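Local coordinates for hypothetical protein (Aquifex aeolicus, PDB 2HEK) that is of unknown function but has an HD domain, binds zinc and GDP, and may act as a dGTPase, at residues A[163-168]-A[219-224]; A[40-45]-A[227-232]; A[183-188]-A[196-201]. All blocks are in the same frame, centred on the assembly; numbering follows the deposited sequence.

Contact 1: A[163-168]-A[219-224]; sequences MDYLRR and QVYFHK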
loop_
_atom_site.group_PDB
_atom_site.type_symbol
_atom_site.label_atom_id
_atom_site.label_comp_id
_atom_site.label_asym_id
_atom_site.label_seq_id
_atom_site.Cartn_x
_atom_site.Cartn_y
_atom_site.Cartn_z
ATOM N N MET A 163 14.669 -12.148 -5.753
ATOM C CA MET A 163 13.889 -10.950 -5.671
ATOM C C MET A 163 12.417 -11.272 -5.935
ATOM O O MET A 163 11.533 -10.741 -5.250
ATOM C CB MET A 163 14.410 -9.916 -6.660
ATOM C CG MET A 163 15.591 -9.097 -6.155
ATOM S SD MET A 163 15.752 -7.522 -7.030
ATOM C CE MET A 163 17.476 -7.157 -6.721
ATOM N N ASP A 164 12.151 -12.144 -6.888
ATOM C CA ASP A 164 10.749 -12.434 -7.138
ATOM C C ASP A 164 10.162 -13.308 -6.053
ATOM O O ASP A 164 9.077 -13.012 -5.545
ATOM C CB ASP A 164 10.461 -13.103 -8.481
ATOM C CG ASP A 164 8.958 -13.287 -8.683
ATOM O OD1 ASP A 164 8.456 -14.415 -8.468
ATOM O OD2 ASP A 164 8.296 -12.315 -9.070
ATOM N N TYR A 165 10.817 -14.429 -5.671
ATOM C CA TYR A 165 10.115 -15.280 -4.718
ATOM C C TYR A 165 9.982 -14.655 -3.334
ATOM O O TYR A 165 8.977 -14.895 -2.667
ATOM C CB TYR A 165 10.649 -16.725 -4.710
ATOM C CG TYR A 165 11.996 -17.039 -4.106
ATOM C CD1 TYR A 165 12.288 -16.724 -2.791
ATOM C CD2 TYR A 165 12.979 -17.639 -4.899
ATOM C CE1 TYR A 165 13.552 -17.022 -2.271
ATOM C CE2 TYR A 165 14.254 -17.932 -4.392
ATOM C CZ TYR A 165 14.536 -17.618 -3.070
ATOM O OH TYR A 165 15.777 -17.900 -2.547
ATOM N N LEU A 166 10.954 -13.857 -2.885
ATOM C CA LEU A 166 10.816 -13.255 -1.554
ATOM C C LEU A 166 9.585 -12.374 -1.520
ATOM O O LEU A 166 8.773 -12.466 -0.600
ATOM C CB LEU A 166 12.050 -12.438 -1.135
ATOM C CG LEU A 166 13.309 -13.261 -0.810
ATOM C CD1 LEU A 166 14.487 -12.263 -0.636
ATOM C CD2 LEU A 166 13.088 -14.148 0.464
ATOM N N ARG A 167 9.446 -11.519 -2.533
ATOM C CA ARG A 167 8.261 -10.624 -2.661
ATOM C C ARG A 167 6.951 -11.386 -2.880
ATOM O O ARG A 167 5.905 -11.066 -2.282
ATOM C CB ARG A 167 8.498 -9.562 -3.766
ATOM C CG ARG A 167 7.309 -8.561 -4.055
ATOM C CD ARG A 167 7.624 -7.315 -5.122
ATOM N NE ARG A 167 6.532 -6.364 -5.007
ATOM C CZ ARG A 167 6.585 -5.151 -5.503
ATOM N NH1 ARG A 167 7.687 -4.746 -6.137
ATOM N NH2 ARG A 167 5.560 -4.339 -5.347
ATOM N N ARG A 168 6.952 -12.380 -3.761
ATOM C CA ARG A 168 5.729 -13.110 -4.038
ATOM C C ARG A 168 5.294 -13.962 -2.810
ATOM O O ARG A 168 4.094 -14.026 -2.467
ATOM C CB ARG A 168 5.928 -13.996 -5.303
ATOM C CG ARG A 168 4.639 -14.706 -5.839
ATOM C CD ARG A 168 4.879 -15.431 -7.232
ATOM N NE ARG A 168 5.507 -14.460 -8.137
ATOM C CZ ARG A 168 4.844 -13.573 -8.867
ATOM N NH1 ARG A 168 3.507 -13.565 -8.892
ATOM N NH2 ARG A 168 5.526 -12.692 -9.566
ATOM N N GLN A 219 9.690 -16.365 9.633
ATOM C CA GLN A 219 8.222 -16.408 9.705
ATOM C C GLN A 219 7.658 -17.593 8.910
ATOM O O GLN A 219 6.690 -18.242 9.350
ATOM C CB GLN A 219 7.610 -15.051 9.280
ATOM C CG GLN A 219 6.066 -14.972 9.197
ATOM C CD GLN A 219 5.397 -14.691 10.563
ATOM O OE1 GLN A 219 6.035 -14.805 11.616
ATOM N NE2 GLN A 219 4.103 -14.327 10.537
ATOM N N VAL A 220 8.242 -17.871 7.737
ATOM C CA VAL A 220 7.635 -18.847 6.806
ATOM C C VAL A 220 8.493 -20.105 6.553
ATOM O O VAL A 220 8.062 -21.225 6.873
ATOM C CB VAL A 220 7.253 -18.201 5.420
ATOM C CG1 VAL A 220 6.668 -19.272 4.502
ATOM C CG2 VAL A 220 6.263 -17.020 5.591
ATOM N N TYR A 221 9.689 -19.938 5.987
ATOM C CA TYR A 221 10.445 -21.111 5.503
ATOM C C TYR A 221 10.862 -22.015 6.684
ATOM O O TYR A 221 10.949 -23.247 6.548
ATOM C CB TYR A 221 11.674 -20.704 4.631
ATOM C CG TYR A 221 11.377 -19.674 3.514
ATOM C CD1 TYR A 221 12.289 -18.654 3.227
ATOM C CD2 TYR A 221 10.178 -19.729 2.755
ATOM C CE1 TYR A 221 12.039 -17.709 2.207
ATOM C CE2 TYR A 221 9.911 -18.765 1.752
ATOM C CZ TYR A 221 10.859 -17.780 1.478
ATOM O OH TYR A 221 10.609 -16.817 0.488
ATOM N N PHE A 222 11.100 -21.417 7.843
ATOM C CA PHE A 222 11.522 -22.215 9.018
ATOM C C PHE A 222 10.410 -22.363 10.036
ATOM O O PHE A 222 10.668 -22.719 11.186
ATOM C CB PHE A 222 12.778 -21.621 9.672
ATOM C CG PHE A 222 13.998 -21.718 8.820
ATOM C CD1 PHE A 222 15.104 -20.892 9.081
ATOM C CD2 PHE A 222 14.047 -22.597 7.726
ATOM C CE1 PHE A 222 16.278 -20.972 8.282
ATOM C CE2 PHE A 222 15.208 -22.694 6.911
ATOM C CZ PHE A 222 16.336 -21.873 7.206
ATOM N N HIS A 223 9.166 -22.090 9.626
ATOM C CA HIS A 223 8.034 -22.211 10.530
ATOM C C HIS A 223 8.022 -23.690 10.996
ATOM O O HIS A 223 8.185 -24.597 10.195
ATOM C CB HIS A 223 6.727 -21.858 9.793
ATOM C CG HIS A 223 5.528 -21.801 10.673
ATOM N ND1 HIS A 223 4.911 -22.936 11.156
ATOM C CD2 HIS A 223 4.808 -20.745 11.143
ATOM C CE1 HIS A 223 3.867 -22.587 11.884
ATOM N NE2 HIS A 223 3.762 -21.266 11.867
ATOM N N LYS A 224 7.820 -23.913 12.284
ATOM C CA LYS A 224 8.031 -25.251 12.845
ATOM C C LYS A 224 7.071 -26.264 12.228
ATOM O O LYS A 224 7.450 -27.408 12.010
ATOM C CB LYS A 224 7.874 -25.219 14.355
ATOM C CG LYS A 224 6.486 -24.898 14.838
ATOM C CD LYS A 224 6.495 -24.437 16.310
ATOM C CE LYS A 224 5.081 -24.466 16.863
ATOM N NZ LYS A 224 4.985 -23.769 18.179
#
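With its CG beside the backbone N and anti to the carbonyl carbon (chi1 -49°), Y221 sends its ring straight out to Y165 and L166, and the phenol oxygen does most of the touching. Y165, with CG between the backbone N and the carbonyl carbon (chi1 72°), swings its ring alongside: its CD1 is 3.7 Å from Y221 OH in an oblique approach. L166 reaches the same oxygen with its CD2 methyl, 3.6 Å from Y221 OH and 4.1 Å from Y221 CE1, at the edge of the Y221 ring and near its plane. No hydrogen bond crosses between the two segments; Y221 OH hydrogen-bonds D169 OD2, on helix 160-173 just past R168.

One turn of helix 160-173 also holds a side-on salt bridge, R168 NE to D164 OD1 at 3.0 Å and R168 NH2 to D164 OD2. D164 in turn hydrogen-bonds H54, so R168 is likely to hold D164 in place behind that zinc ligand. Helix 160-173, which carries the zinc ligand D161, meets the C-terminal end of helix 203-221 through Y221, while L166 also packs on F209, R213 and M216 of that helix and D164 and M163 lie against helix 51-69.

Contact 2: A[40-45]-A[227-232]; sequences AYLVFP and RILSIH. With GDP (guanosine-5'-diphosphate), chain G.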
loop_
_atom_site.group_PDB
_atom_site.type_symbol
_atom_site.label_atom_id
_atom_site.label_comp_id
_atom_site.label_asym_id
_atom_site.label_seq_id
_atom_site.Cartn_x
_atom_site.Cartn_y
_atom_site.Cartn_z
ATOM N N ALA A 40 3.146 -25.465 2.290
ATOM C CA ALA A 40 3.021 -24.352 3.208
ATOM C C ALA A 40 1.572 -23.850 3.317
ATOM O O ALA A 40 1.218 -23.234 4.314
ATOM C CB ALA A 40 3.946 -23.189 2.788
ATOM N N TYR A 41 0.729 -24.110 2.317
ATOM C CA TYR A 41 -0.649 -23.571 2.350
ATOM C C TYR A 41 -1.449 -24.231 3.476
ATOM O O TYR A 41 -2.509 -23.730 3.874
ATOM C CB TYR A 41 -1.359 -23.764 1.004
ATOM C CG TYR A 41 -1.674 -25.225 0.711
ATOM C CD1 TYR A 41 -2.937 -25.742 0.949
ATOM C CD2 TYR A 41 -0.709 -26.089 0.223
ATOM C CE1 TYR A 41 -3.240 -27.080 0.694
ATOM C CE2 TYR A 41 -0.997 -27.425 -0.025
ATOM C CZ TYR A 41 -2.259 -27.910 0.225
ATOM O OH TYR A 41 -2.566 -29.229 -0.030
ATOM N N LEU A 42 -0.919 -25.333 4.016
ATOM C CA LEU A 42 -1.573 -25.997 5.151
ATOM C C LEU A 42 -1.359 -25.209 6.452
ATOM O O LEU A 42 -1.995 -25.497 7.471
ATOM C CB LEU A 42 -1.047 -27.429 5.320
ATOM C CG LEU A 42 -1.464 -28.391 4.198
ATOM C CD1 LEU A 42 -0.820 -29.786 4.462
ATOM C CD2 LEU A 42 -3.005 -28.522 4.073
ATOM N N VAL A 43 -0.469 -24.223 6.416
ATOM C CA VAL A 43 -0.194 -23.359 7.569
ATOM C C VAL A 43 -0.543 -21.883 7.224
ATOM O O VAL A 43 -1.156 -21.167 8.038
ATOM C CB VAL A 43 1.317 -23.439 7.958
ATOM C CG1 VAL A 43 1.659 -22.474 9.109
ATOM C CG2 VAL A 43 1.710 -24.853 8.334
ATOM N N PHE A 44 -0.137 -21.445 6.031
ATOM C CA PHE A 44 -0.413 -20.070 5.506
ATOM C C PHE A 44 -1.414 -20.245 4.373
ATOM O O PHE A 44 -1.011 -20.548 3.254
ATOM C CB PHE A 44 0.874 -19.406 4.947
ATOM C CG PHE A 44 1.889 -19.102 6.012
ATOM C CD1 PHE A 44 2.849 -20.064 6.396
ATOM C CD2 PHE A 44 1.864 -17.860 6.678
ATOM C CE1 PHE A 44 3.765 -19.790 7.451
ATOM C CE2 PHE A 44 2.796 -17.586 7.732
ATOM C CZ PHE A 44 3.737 -18.537 8.086
ATOM N N PRO A 45 -2.726 -20.158 4.673
ATOM C CA PRO A 45 -3.729 -20.674 3.722
ATOM C C PRO A 45 -3.695 -20.050 2.324
ATOM O O PRO A 45 -4.010 -20.734 1.345
ATOM C CB PRO A 45 -5.070 -20.371 4.440
ATOM C CG PRO A 45 -4.698 -20.469 5.898
ATOM C CD PRO A 45 -3.365 -19.736 5.935
ATOM N N ARG A 227 8.029 -27.001 8.564
ATOM C CA ARG A 227 9.158 -27.936 8.527
ATOM C C ARG A 227 8.721 -29.396 8.778
ATOM O O ARG A 227 9.124 -30.290 8.016
ATOM C CB ARG A 227 10.274 -27.507 9.481
ATOM C CG ARG A 227 11.061 -26.207 9.033
ATOM C CD ARG A 227 11.910 -26.389 7.753
ATOM N NE ARG A 227 12.755 -27.577 7.826
ATOM C CZ ARG A 227 12.749 -28.591 6.949
ATOM N NH1 ARG A 227 11.974 -28.570 5.862
ATOM N NH2 ARG A 227 13.547 -29.644 7.144
ATOM N N ILE A 228 7.866 -29.631 9.767
ATOM C CA ILE A 228 7.413 -31.039 10.051
ATOM C C ILE A 228 6.552 -31.635 8.917
ATOM O O ILE A 228 6.685 -32.822 8.554
ATOM C CB ILE A 228 6.768 -31.228 11.485
ATOM C CG1 ILE A 228 6.520 -32.720 11.818
ATOM C CG2 ILE A 228 5.470 -30.418 11.680
ATOM C CD1 ILE A 228 7.829 -33.564 11.906
ATOM N N LEU A 229 5.687 -30.811 8.330
ATOM C CA LEU A 229 4.958 -31.248 7.146
ATOM C C LEU A 229 5.892 -31.693 6.018
ATOM O O LEU A 229 5.661 -32.710 5.376
ATOM C CB LEU A 229 4.004 -30.133 6.659
ATOM C CG LEU A 229 2.851 -29.821 7.640
ATOM C CD1 LEU A 229 2.081 -28.524 7.241
ATOM C CD2 LEU A 229 1.887 -31.019 7.734
ATOM N N SER A 230 6.951 -30.932 5.773
ATOM C CA SER A 230 7.930 -31.264 4.738
ATOM C C SER A 230 8.694 -32.550 5.081
ATOM O O SER A 230 8.967 -33.364 4.197
ATOM C CB SER A 230 8.909 -30.103 4.540
ATOM O OG SER A 230 9.836 -30.411 3.510
ATOM N N ILE A 231 9.023 -32.721 6.363
ATOM C CA ILE A 231 9.627 -33.971 6.865
ATOM C C ILE A 231 8.721 -35.174 6.542
ATOM O O ILE A 231 9.182 -36.116 5.918
ATOM C CB ILE A 231 9.996 -33.864 8.354
ATOM C CG1 ILE A 231 11.172 -32.885 8.543
ATOM C CG2 ILE A 231 10.367 -35.217 8.969
ATOM C CD1 ILE A 231 11.365 -32.502 9.980
ATOM N N HIS A 232 7.433 -35.101 6.882
ATOM C CA HIS A 232 6.463 -36.148 6.499
ATOM C C HIS A 232 6.336 -36.354 4.994
ATOM O O HIS A 232 6.335 -37.484 4.519
ATOM C CB HIS A 232 5.073 -35.914 7.117
ATOM C CG HIS A 232 5.062 -35.930 8.614
ATOM N ND1 HIS A 232 5.684 -36.918 9.349
ATOM C CD2 HIS A 232 4.476 -35.104 9.515
ATOM C CE1 HIS A 232 5.509 -36.680 10.636
ATOM N NE2 HIS A 232 4.771 -35.591 10.764
HETATM P PB GDP G . -0.103 -26.438 16.287
HETATM O O1B GDP G . 1.167 -25.608 16.428
HETATM O O2B GDP G . -0.035 -27.696 17.147
HETATM O O3B GDP G . -1.310 -25.611 16.725
HETATM O O3A GDP G . -0.265 -26.923 14.751
HETATM P PA GDP G . -1.618 -26.857 13.879
HETATM O O1A GDP G . -2.881 -26.722 14.686
HETATM O O2A GDP G . -1.700 -28.079 13.000
HETATM O "O5'" GDP G . -1.459 -25.576 12.900
HETATM C "C5'" GDP G . -0.633 -24.450 13.159
HETATM C "C4'" GDP G . -1.045 -23.235 12.317
HETATM O "O4'" GDP G . -1.672 -23.551 11.059
HETATM C "C3'" GDP G . -2.017 -22.346 13.049
HETATM O "O3'" GDP G . -1.449 -21.011 12.907
HETATM C "C2'" GDP G . -3.236 -22.393 12.178
HETATM O "O2'" GDP G . -3.809 -21.110 12.255
HETATM C "C1'" GDP G . -2.713 -22.621 10.785
HETATM N N9 GDP G . -3.650 -23.359 9.909
HETATM C C8 GDP G . -3.803 -23.187 8.586
HETATM N N7 GDP G . -4.697 -24.060 8.077
HETATM C C5 GDP G . -5.135 -24.808 9.102
HETATM C C6 GDP G . -6.107 -25.905 9.267
HETATM O O6 GDP G . -6.690 -26.306 8.269
HETATM N N1 GDP G . -6.274 -26.474 10.474
HETATM C C2 GDP G . -5.611 -26.035 11.565
HETATM N N2 GDP G . -5.858 -26.654 12.768
HETATM N N3 GDP G . -4.700 -25.009 11.481
HETATM C C4 GDP G . -4.438 -24.380 10.305
#
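L229 lays one methyl, CD1, against both L42, at the end of a 3-10 turn, and V43 just after it, residues that form one wall of a GDP site at a subunit interface of this HD-domain protein. CD1 of L229 lies 3.8 Å from L42 CB and equally 3.8 Å from V43 CG2, so a single branch is shared by two side chains, with purely apolar contact. V43 can offer CG2 because that methyl stands beside the backbone N (CG1 anti to it, chi1 176°), leaving CG1 for the nucleotide, 4.0 Å from the ribose oxygen O4' of GDP. V43 thus has one methyl on the helix and the other on the sugar.

The backbone and the proline complete this wall. P45 CG rests 3.9 Å from C8 of the guanine, and V43 O approaches the same carbon. L42 O comes within 3.1 Å of GDP N7; both are acceptors, and the hydrogen bond that L42 O receives from R280 NH2 may ease that close pairing.

Further out, H282 NE2 of the same chain hydrogen-bonds GDP, and the H282 side chain sits against L229, while K3, E4, D24, Q29 and R32 of the second subunit hydrogen-bond the nucleotide from across the interface. The loop is braced from behind by Y41, whose ring offers a face to L42 CG near its rim, and whose hydroxyl hydrogen-bonds Y33 of the second subunit. Helix 224-240 adds V225 and V226 against V43. The turn is held by a shared carbonyl: A40 O accepts from both V43 N, at 2.9 Å, and F44 N, at 2.8 Å.

Contact 3: A[183-188]-A[196-201]; sequences DRLIST and VVVDES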
loop_
_atom_site.group_PDB
_atom_site.type_symbol
_atom_site.label_atom_id
_atom_site.label_comp_id
_atom_site.label_asym_id
_atom_site.label_seq_id
_atom_site.Cartn_x
_atom_site.Cartn_y
_atom_site.Cartn_z
ATOM N N ASP A 183 12.582 -2.121 -6.390
ATOM C CA ASP A 183 12.806 -1.164 -7.473
ATOM C C ASP A 183 14.016 -0.275 -7.183
ATOM O O ASP A 183 14.897 -0.095 -8.030
ATOM C CB ASP A 183 11.564 -0.300 -7.605
ATOM C CG ASP A 183 11.495 0.416 -8.908
ATOM O OD1 ASP A 183 12.127 1.514 -9.027
ATOM O OD2 ASP A 183 10.775 -0.110 -9.804
ATOM N N ARG A 184 14.063 0.273 -5.976
ATOM C CA ARG A 184 15.210 1.037 -5.504
ATOM C C ARG A 184 16.500 0.223 -5.524
ATOM O O ARG A 184 17.506 0.694 -6.053
ATOM C CB ARG A 184 14.945 1.643 -4.100
ATOM C CG ARG A 184 16.141 2.450 -3.522
ATOM C CD ARG A 184 16.578 3.617 -4.448
ATOM N NE ARG A 184 17.532 4.462 -3.748
ATOM C CZ ARG A 184 18.101 5.556 -4.250
ATOM N NH1 ARG A 184 17.781 5.982 -5.470
ATOM N NH2 ARG A 184 18.968 6.241 -3.506
ATOM N N LEU A 185 16.476 -0.997 -4.989
ATOM C CA LEU A 185 17.684 -1.824 -4.973
ATOM C C LEU A 185 18.166 -2.049 -6.397
ATOM O O LEU A 185 19.346 -1.816 -6.702
ATOM C CB LEU A 185 17.438 -3.187 -4.289
ATOM C CG LEU A 185 18.659 -4.103 -4.192
ATOM C CD1 LEU A 185 19.946 -3.445 -3.532
ATOM C CD2 LEU A 185 18.303 -5.420 -3.503
ATOM N N ILE A 186 17.265 -2.482 -7.271
ATOM C CA ILE A 186 17.622 -2.679 -8.694
ATOM C C ILE A 186 18.286 -1.409 -9.274
ATOM O O ILE A 186 19.316 -1.508 -9.936
ATOM C CB ILE A 186 16.399 -3.090 -9.525
ATOM C CG1 ILE A 186 16.017 -4.541 -9.175
ATOM C CG2 ILE A 186 16.642 -2.921 -11.056
ATOM C CD1 ILE A 186 14.693 -5.007 -9.721
ATOM N N SER A 187 17.740 -0.229 -8.995
ATOM C CA SER A 187 18.288 1.002 -9.604
ATOM C C SER A 187 19.717 1.340 -9.153
ATOM O O SER A 187 20.448 2.049 -9.864
ATOM C CB SER A 187 17.361 2.213 -9.376
ATOM O OG SER A 187 17.509 2.685 -8.049
ATOM N N THR A 188 20.111 0.852 -7.983
ATOM C CA THR A 188 21.447 1.118 -7.448
ATOM C C THR A 188 22.476 0.031 -7.768
ATOM O O THR A 188 23.610 0.103 -7.283
ATOM C CB THR A 188 21.434 1.346 -5.911
ATOM O OG1 THR A 188 21.040 0.134 -5.229
ATOM C CG2 THR A 188 20.502 2.452 -5.580
ATOM N N VAL A 196 28.077 -8.121 -10.395
ATOM C CA VAL A 196 26.932 -7.290 -9.997
ATOM C C VAL A 196 27.217 -6.791 -8.583
ATOM O O VAL A 196 27.412 -7.583 -7.662
ATOM C CB VAL A 196 25.583 -8.074 -10.029
ATOM C CG1 VAL A 196 24.399 -7.160 -9.571
ATOM C CG2 VAL A 196 25.302 -8.623 -11.433
ATOM N N VAL A 197 27.291 -5.481 -8.411
ATOM C CA VAL A 197 27.606 -4.911 -7.087
ATOM C C VAL A 197 26.537 -3.876 -6.738
ATOM O O VAL A 197 25.744 -3.533 -7.601
ATOM C CB VAL A 197 29.044 -4.238 -7.062
ATOM C CG1 VAL A 197 30.123 -5.242 -7.465
ATOM C CG2 VAL A 197 29.113 -3.036 -7.977
ATOM N N VAL A 198 26.546 -3.338 -5.514
ATOM C CA VAL A 198 25.595 -2.284 -5.157
ATOM C C VAL A 198 26.350 -0.957 -5.022
ATOM O O VAL A 198 27.356 -0.904 -4.338
ATOM C CB VAL A 198 24.869 -2.591 -3.802
ATOM C CG1 VAL A 198 23.733 -1.561 -3.503
ATOM C CG2 VAL A 198 24.304 -4.022 -3.793
ATOM N N ASP A 199 25.894 0.092 -5.693
ATOM C CA ASP A 199 26.419 1.437 -5.454
ATOM C C ASP A 199 26.172 1.857 -3.998
ATOM O O ASP A 199 25.198 1.443 -3.370
ATOM C CB ASP A 199 25.753 2.434 -6.368
ATOM C CG ASP A 199 26.480 3.764 -6.370
ATOM O OD1 ASP A 199 27.653 3.773 -6.798
ATOM O OD2 ASP A 199 25.912 4.782 -5.921
ATOM N N GLU A 200 27.040 2.683 -3.438
ATOM C CA GLU A 200 26.871 3.068 -2.054
ATOM C C GLU A 200 25.544 3.775 -1.809
ATOM O O GLU A 200 25.035 3.716 -0.715
ATOM C CB GLU A 200 28.034 3.932 -1.570
ATOM C CG GLU A 200 28.248 3.796 -0.069
ATOM C CD GLU A 200 29.442 4.571 0.440
ATOM O OE1 GLU A 200 30.168 5.195 -0.375
ATOM O OE2 GLU A 200 29.647 4.553 1.670
ATOM N N SER A 201 24.966 4.429 -2.816
ATOM C CA SER A 201 23.648 5.058 -2.669
ATOM C C SER A 201 22.535 4.017 -2.425
ATOM O O SER A 201 21.390 4.369 -2.110
ATOM C CB SER A 201 23.316 5.893 -3.901
ATOM O OG SER A 201 23.239 5.076 -5.068
#
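One backbone hydrogen bond joins T188 to D199: D199 N donates to T188 O at 2.8 Å, 162° at the hydrogen and nearly in line with the C=O. It stays in step with the pairing of R190 and V197, adding a rung to the hairpin of strands 189-192 and 195-199.

Side-chain hydrogen bonds shape each partner separately. T188 OG1, set between backbone N and carbonyl carbon (chi1 65°), turns back to donate to L185 O at 3.0 Å, a carbonyl that also receives T188 N from the same face. Across from it, D199 OD2 takes the S201 hydroxyl OG at 2.8 Å through its anti lone pair, and S201 N at 3.3 Å from above the carboxylate plane, an Asx turn.

Van der Waals contact fills the rest. CG1 of V198 meets T188 OG1 at 3.6 Å and L185 CD1 at 4.2 Å. T188 CG2 sits 3.8 Å from S201 OG and also lies over one face of the R184 guanidinium, which reaches beyond this contact to a salt bridge with E4 of the fourth subunit. With an alanine in place of T188, V198 and the R184 guanidinium would probably each lose a packing partner, and L185 O would be left with the backbone N alone of its two donors.

Helix 183-187 leads into an antiparallel beta-hairpin, strands 189-192 and 195-199, with an Asx turn at its exit toward helix 203-221.

From the N terminus, the loop at 40-45 comes first and packs on helix 224-240, so contact 2 closes the longest loop, taking in the HD domain. Within it, contact 1 links helix 160-173 to the end of helix 203-221, and within that in turn contact 3 closes a short loop, joining helix 183-187 to the end of strand 195-199 around the hairpin. The three are nested and none cross. Neighbours in this series touch: M163 packs on L185 and I186, joining contacts 1 and 3, while H223 and V220 meet V43 and F44, joining contacts 1 and 2. Contacts 2 and 3 stay about 23 Å apart at their nearest atoms, on opposite sides of the chain's centre; contact 1 touches both.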